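Local coordinates for catalase-3 (Neurospora crassa, PDB 4AJ9), which breaks hydrogen peroxide down into oxygen and water with a heme cofactor, and so probably protects the cell from peroxide damage, at residues 295-298 and 299-303; 165-168 and 169-172. One frame throughout, in Å; residues are numbered along the deposited sequence.

Contact 1: residues 295-298 and 299-303; sequences KFLP and EEFAP
The carbonyl oxygen of P298 is gripped by two backbone N-H groups. F301 N donates to P298 O at 3.0 Å, and A302 N adds a weak bond to P298 O at 3.5 Å. The first bond closes a beta turn, with E299 and E300 at its helical corners. The donor F301 N sits above the carbonyl plane, 53° out of it. The turn brings the F301 ring back against P298, with the proline crossing one face. F301 CG lies anti to its own carbonyl carbon (chi1 -57°), which sets the phenyl beside the proline. P298 CB lies over that face in a CH-pi contact, 4.2 Å from the centroid of the F301 ring. P298 CG packs 3.6 Å from F301 CE2. A glycine here would remove the pyrrolidine, and would probably leave that face of F301 without its mate and the turn freer to flex. E300 OE1 also lies against P298 CB, but its hydrogen-bond partner is T516. Strand 270-278 anchors the loop through Q276, whose NE2 bonds to L297 O and A302 O. The two L297 methyls divide the work: CD1 reaches the edge of the F301 ring, while L297 CD2 presses tightly on A302 CB at 3.5 Å.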
ATOM      1  N   LYS C 295       7.631   9.382  36.370  1.00  5.88           N
ATOM      2  CA  LYS C 295       7.245   9.639  37.752  1.00  5.94           C
ATOM      3  C   LYS C 295       5.727   9.588  37.877  1.00  7.97           C
ATOM      4  O   LYS C 295       5.019   9.981  36.952  1.00 10.19           O
ATOM      5  CB  LYS C 295       7.724  11.021  38.202  1.00 12.22           C
ATOM      6  CG  LYS C 295       9.196  11.335  37.939  1.00 12.04           C
ATOM      7  CD  LYS C 295      10.100  10.748  39.005  1.00  6.17           C
ATOM      8  CE  LYS C 295      11.547  11.212  38.819  1.00  6.61           C
ATOM      9  NZ  LYS C 295      12.067  10.916  37.454  1.00 11.04           N
ATOM     10  N   PHE C 296       5.233   9.086  39.008  1.00  6.92           N
ATOM     11  CA  PHE C 296       3.820   9.239  39.356  1.00  6.15           C
ATOM     12  C   PHE C 296       3.649  10.166  40.562  1.00  8.62           C
ATOM     13  O   PHE C 296       4.600  10.427  41.284  1.00  8.30           O
ATOM     14  CB  PHE C 296       3.106   7.888  39.572  1.00 10.91           C
ATOM     15  CG  PHE C 296       3.578   7.111  40.779  1.00  6.92           C
ATOM     16  CD1 PHE C 296       3.039   7.355  42.035  1.00 13.75           C
ATOM     17  CD2 PHE C 296       4.544   6.124  40.649  1.00  6.21           C
ATOM     18  CE1 PHE C 296       3.468   6.641  43.141  1.00  9.34           C
ATOM     19  CE2 PHE C 296       4.983   5.408  41.744  1.00  8.19           C
ATOM     20  CZ  PHE C 296       4.448   5.663  42.998  1.00  6.21           C
ATOM     21  N   LEU C 297       2.439  10.680  40.754  1.00  5.38           N
ATOM     22  CA  LEU C 297       2.160  11.578  41.868  1.00 12.57           C
ATOM     23  C   LEU C 297       1.561  10.803  43.036  1.00  8.47           C
ATOM     24  O   LEU C 297       0.433  10.319  42.942  1.00 10.27           O
ATOM     25  CB  LEU C 297       1.200  12.683  41.421  1.00 10.68           C
ATOM     26  CG  LEU C 297       0.838  13.763  42.446  1.00  9.90           C
ATOM     27  CD1 LEU C 297       2.066  14.528  42.869  1.00  6.29           C
ATOM     28  CD2 LEU C 297      -0.196  14.709  41.859  1.00 11.01           C
ATOM     29  N   PRO C 298       2.313  10.674  44.143  1.00 10.77           N
ATOM     30  CA  PRO C 298       1.780   9.960  45.308  1.00 11.03           C
ATOM     31  C   PRO C 298       0.389  10.465  45.679  1.00  9.60           C
ATOM     32  O   PRO C 298       0.154  11.671  45.674  1.00 14.98           O
ATOM     33  CB  PRO C 298       2.792  10.295  46.400  1.00 10.93           C
ATOM     34  CG  PRO C 298       4.078  10.420  45.652  1.00 15.60           C
ATOM     35  CD  PRO C 298       3.722  11.067  44.336  1.00 10.76           C
ATOM     36  N   GLU C 299      -0.529   9.552  45.977  1.00  8.86           N
ATOM     37  CA  GLU C 299      -1.900   9.932  46.287  1.00 12.44           C
ATOM     38  C   GLU C 299      -2.007  10.706  47.593  1.00 12.39           C
ATOM     39  O   GLU C 299      -3.015  11.358  47.848  1.00 14.31           O
ATOM     40  CB  GLU C 299      -2.802   8.699  46.324  1.00 14.69           C
ATOM     41  CG  GLU C 299      -3.105   8.175  44.925  1.00  8.67           C
ATOM     42  CD  GLU C 299      -3.914   6.915  44.935  1.00 14.34           C
ATOM     43  OE1 GLU C 299      -4.854   6.820  45.753  1.00 18.35           O
ATOM     44  OE2 GLU C 299      -3.599   6.021  44.118  1.00 15.92           O
ATOM     45  N   GLU C 300      -0.964  10.634  48.409  1.00 13.10           N
ATOM     46  CA  GLU C 300      -0.925  11.386  49.658  1.00 14.20           C
ATOM     47  C   GLU C 300      -0.889  12.878  49.368  1.00 14.31           C
ATOM     48  O   GLU C 300      -1.358  13.680  50.171  1.00 14.00           O
ATOM     49  CB  GLU C 300       0.296  10.994  50.503  1.00 12.30           C
ATOM     50  CG  GLU C 300       0.210   9.621  51.151  1.00  9.89           C
ATOM     51  CD  GLU C 300       0.568   8.486  50.203  1.00 14.03           C
ATOM     52  OE1 GLU C 300       1.229   8.742  49.178  1.00 13.24           O
ATOM     53  OE2 GLU C 300       0.189   7.332  50.490  1.00 10.49           O
ATOM     54  N   PHE C 301      -0.314  13.243  48.223  1.00 10.43           N
ATOM     55  CA  PHE C 301      -0.176  14.649  47.836  1.00  9.21           C
ATOM     56  C   PHE C 301      -1.397  15.165  47.087  1.00 11.35           C
ATOM     57  O   PHE C 301      -1.746  16.340  47.181  1.00 19.32           O
ATOM     58  CB  PHE C 301       1.056  14.849  46.945  1.00 12.96           C
ATOM     59  CG  PHE C 301       2.350  14.403  47.569  1.00 17.81           C
ATOM     60  CD1 PHE C 301       2.511  14.392  48.943  1.00 24.95           C
ATOM     61  CD2 PHE C 301       3.410  14.001  46.772  1.00 15.01           C
ATOM     62  CE1 PHE C 301       3.704  13.979  49.507  1.00 22.07           C
ATOM     63  CE2 PHE C 301       4.612  13.595  47.332  1.00 19.26           C
ATOM     64  CZ  PHE C 301       4.757  13.583  48.699  1.00 20.59           C
ATOM     65  N   ALA C 302      -2.029  14.286  46.317  1.00 10.75           N
ATOM     66  CA  ALA C 302      -3.192  14.657  45.514  1.00 12.25           C
ATOM     67  C   ALA C 302      -4.059  13.423  45.357  1.00 10.80           C
ATOM     68  O   ALA C 302      -3.729  12.517  44.580  1.00 11.65           O
ATOM     69  CB  ALA C 302      -2.759  15.185  44.156  1.00 11.62           C
ATOM     70  N   PRO C 303      -5.156  13.366  46.121  1.00 12.03           N
ATOM     71  CA  PRO C 303      -6.041  12.201  46.180  1.00 14.58           C
ATOM     72  C   PRO C 303      -6.820  12.035  44.883  1.00 14.84           C
ATOM     73  O   PRO C 303      -7.005  13.010  44.154  1.00 12.22           O
ATOM     74  CB  PRO C 303      -7.000  12.555  47.314  1.00 15.90           C
ATOM     75  CG  PRO C 303      -7.051  14.045  47.295  1.00 30.43           C
ATOM     76  CD  PRO C 303      -5.655  14.483  46.939  1.00 13.31           C
TER

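Contact 2: residues 165-168 and 169-172; sequences EVPQ and AATA
From P167 to A170 the backbone makes an open turn that no direct hydrogen bond closes. P167 O and A170 N stand 4.3 Å apart, and water 1 fills in as the bridge. Water 1 lies 2.9 Å from P167 O, to which it probably donates, and accepts from A170 N at 3.1 Å. The peptide before P167 is cis. Q168 is extended, and A169 then takes a left-handed helical conformation (phi 51°, psi 51°). This brings A169 CB close to the preceding carbonyl, 3.2 Å from Q168 O. A170 is extended again.

The water-bridged turn belongs to the loop between helix 151-158 and helix 174-182 of the catalase fold. The loop lies at a subunit interface. Q168 N bonds to the carboxylate of D253 of a second subunit, and E165 forms a salt bridge with R256 of that subunit.

Side-chain contact across the turn is light. P167 CG meets A170 CB at 4.1 Å, so the pyrrolidine and the methyl touch by one carbon each. The same methyl, A170 CB, lies 3.5 Å from Q168 O. Q168 works mostly through its stem. With chi1 at -176°, Q168 CG turns from its own backbone N to the C-terminal side, where it lies 3.4 Å from A169 N. A bend at chi2 then keeps the amide near the backbone. The oxygen of that amide, OE1, accepts from S109 N, which fixes how the group is turned. Just after the turn, T171 OG1 is hydrogen-bonded to E467 of helix 454-468. The A169 methyl packs on A116, with its side chain about 12 Å from that of H65, a predicted active-site residue.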
ATOM      1  N   GLU C 165      15.149 -13.522  15.596  1.00  3.83           N
ATOM      2  CA  GLU C 165      13.813 -13.234  16.136  1.00  4.17           C
ATOM      3  C   GLU C 165      13.453 -14.093  17.351  1.00  6.47           C
ATOM      4  O   GLU C 165      12.394 -14.727  17.398  1.00  6.97           O
ATOM      5  CB  GLU C 165      12.732 -13.306  15.056  1.00  5.20           C
ATOM      6  CG  GLU C 165      11.454 -12.562  15.452  1.00  5.37           C
ATOM      7  CD  GLU C 165      10.420 -12.547  14.361  1.00 17.00           C
ATOM      8  OE1 GLU C 165       9.850 -13.621  14.073  1.00 14.21           O
ATOM      9  OE2 GLU C 165      10.173 -11.460  13.788  1.00 27.27           O
ATOM     10  N   VAL C 166      14.342 -14.080  18.336  1.00  6.36           N
ATOM     11  CA  VAL C 166      14.130 -14.735  19.627  1.00  3.57           C
ATOM     12  C   VAL C 166      14.553 -13.726  20.701  1.00  3.30           C
ATOM     13  O   VAL C 166      15.570 -13.050  20.535  1.00  4.59           O
ATOM     14  CB  VAL C 166      15.042 -15.984  19.753  1.00  4.28           C
ATOM     15  CG1 VAL C 166      14.966 -16.576  21.173  1.00  5.68           C
ATOM     16  CG2 VAL C 166      14.682 -17.026  18.699  1.00  5.42           C
ATOM     17  N   PRO C 167      13.810 -13.634  21.815  1.00  2.61           N
ATOM     18  CA  PRO C 167      12.650 -14.427  22.222  1.00  2.33           C
ATOM     19  C   PRO C 167      11.336 -13.670  22.043  1.00  5.19           C
ATOM     20  O   PRO C 167      11.321 -12.438  22.070  1.00  5.24           O
ATOM     21  CB  PRO C 167      12.896 -14.608  23.720  1.00  7.47           C
ATOM     22  CG  PRO C 167      13.442 -13.270  24.121  1.00  4.41           C
ATOM     23  CD  PRO C 167      14.274 -12.774  22.926  1.00  3.97           C
ATOM     24  N   GLN C 168      10.249 -14.421  21.893  1.00  5.96           N
ATOM     25  CA  GLN C 168       8.908 -13.877  21.726  1.00  5.56           C
ATOM     26  C   GLN C 168       8.352 -13.316  23.034  1.00 10.66           C
ATOM     27  O   GLN C 168       8.416 -13.975  24.081  1.00  5.43           O
ATOM     28  CB  GLN C 168       7.971 -14.991  21.237  1.00  4.71           C
ATOM     29  CG  GLN C 168       6.553 -14.533  20.934  1.00  4.33           C
ATOM     30  CD  GLN C 168       6.505 -13.421  19.897  1.00  5.56           C
ATOM     31  OE1 GLN C 168       5.623 -12.559  19.939  1.00  5.92           O
ATOM     32  NE2 GLN C 168       7.461 -13.432  18.955  1.00  3.51           N
ATOM     33  N   ALA C 169       7.816 -12.099  22.973  1.00  3.11           N
ATOM     34  CA  ALA C 169       7.024 -11.560  24.078  1.00  2.69           C
ATOM     35  C   ALA C 169       7.755 -11.676  25.412  1.00  7.45           C
ATOM     36  O   ALA C 169       7.204 -12.188  26.384  1.00  5.23           O
ATOM     37  CB  ALA C 169       5.685 -12.292  24.164  1.00  5.59           C
ATOM     38  N   ALA C 170       8.992 -11.209  25.468  1.00  6.49           N
ATOM     39  CA  ALA C 170       9.756 -11.362  26.699  1.00 11.10           C
ATOM     40  C   ALA C 170      10.869 -10.334  26.837  1.00  5.45           C
ATOM     41  O   ALA C 170      11.554 -10.004  25.874  1.00  7.70           O
ATOM     42  CB  ALA C 170      10.323 -12.759  26.771  1.00  7.55           C
ATOM     43  N   THR C 171      11.038  -9.824  28.050  1.00  5.15           N
ATOM     44  CA  THR C 171      12.156  -8.941  28.349  1.00  3.71           C
ATOM     45  C   THR C 171      13.361  -9.742  28.823  1.00  5.50           C
ATOM     46  O   THR C 171      14.432  -9.190  29.063  1.00  7.77           O
ATOM     47  CB  THR C 171      11.779  -7.908  29.410  1.00  7.74           C
ATOM     48  OG1 THR C 171      11.127  -8.565  30.507  1.00  6.92           O
ATOM     49  CG2 THR C 171      10.840  -6.858  28.823  1.00  4.79           C
ATOM     50  N   ALA C 172      13.192 -11.056  28.931  1.00  6.08           N
ATOM     51  CA  ALA C 172      14.241 -11.922  29.482  1.00  7.73           C
ATOM     52  C   ALA C 172      15.321 -12.259  28.467  1.00  6.94           C
ATOM     53  O   ALA C 172      15.481 -13.414  28.085  1.00  6.97           O
ATOM     54  CB  ALA C 172      13.624 -13.216  30.057  1.00  5.18           C
TER
HETATM   55  O   HOH W   1      10.204  -9.904  22.927  1.00  4.69           O

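How the contacts relate
Both contacts are local turns in loops of the catalase domain. Contact 2 comes first along the chain, between helix 151-158 and helix 174-182. Contact 1 follows it, between strands 270-278 and 305-314. These two strands are paired antiparallel neighbours in the large antiparallel sheet, so contact 1 belongs to their connection. The centres of contact 1 and contact 2 lie 34 Å apart. The nearest atoms of contact 1 and contact 2 are about 18 Å apart, so the two do not touch. Their surroundings differ. Residues 165-172 meet a second subunit and lie nearer the predicted active site. Residues 295-303 meet no other protein chain of the assembly and pack within their own subunit.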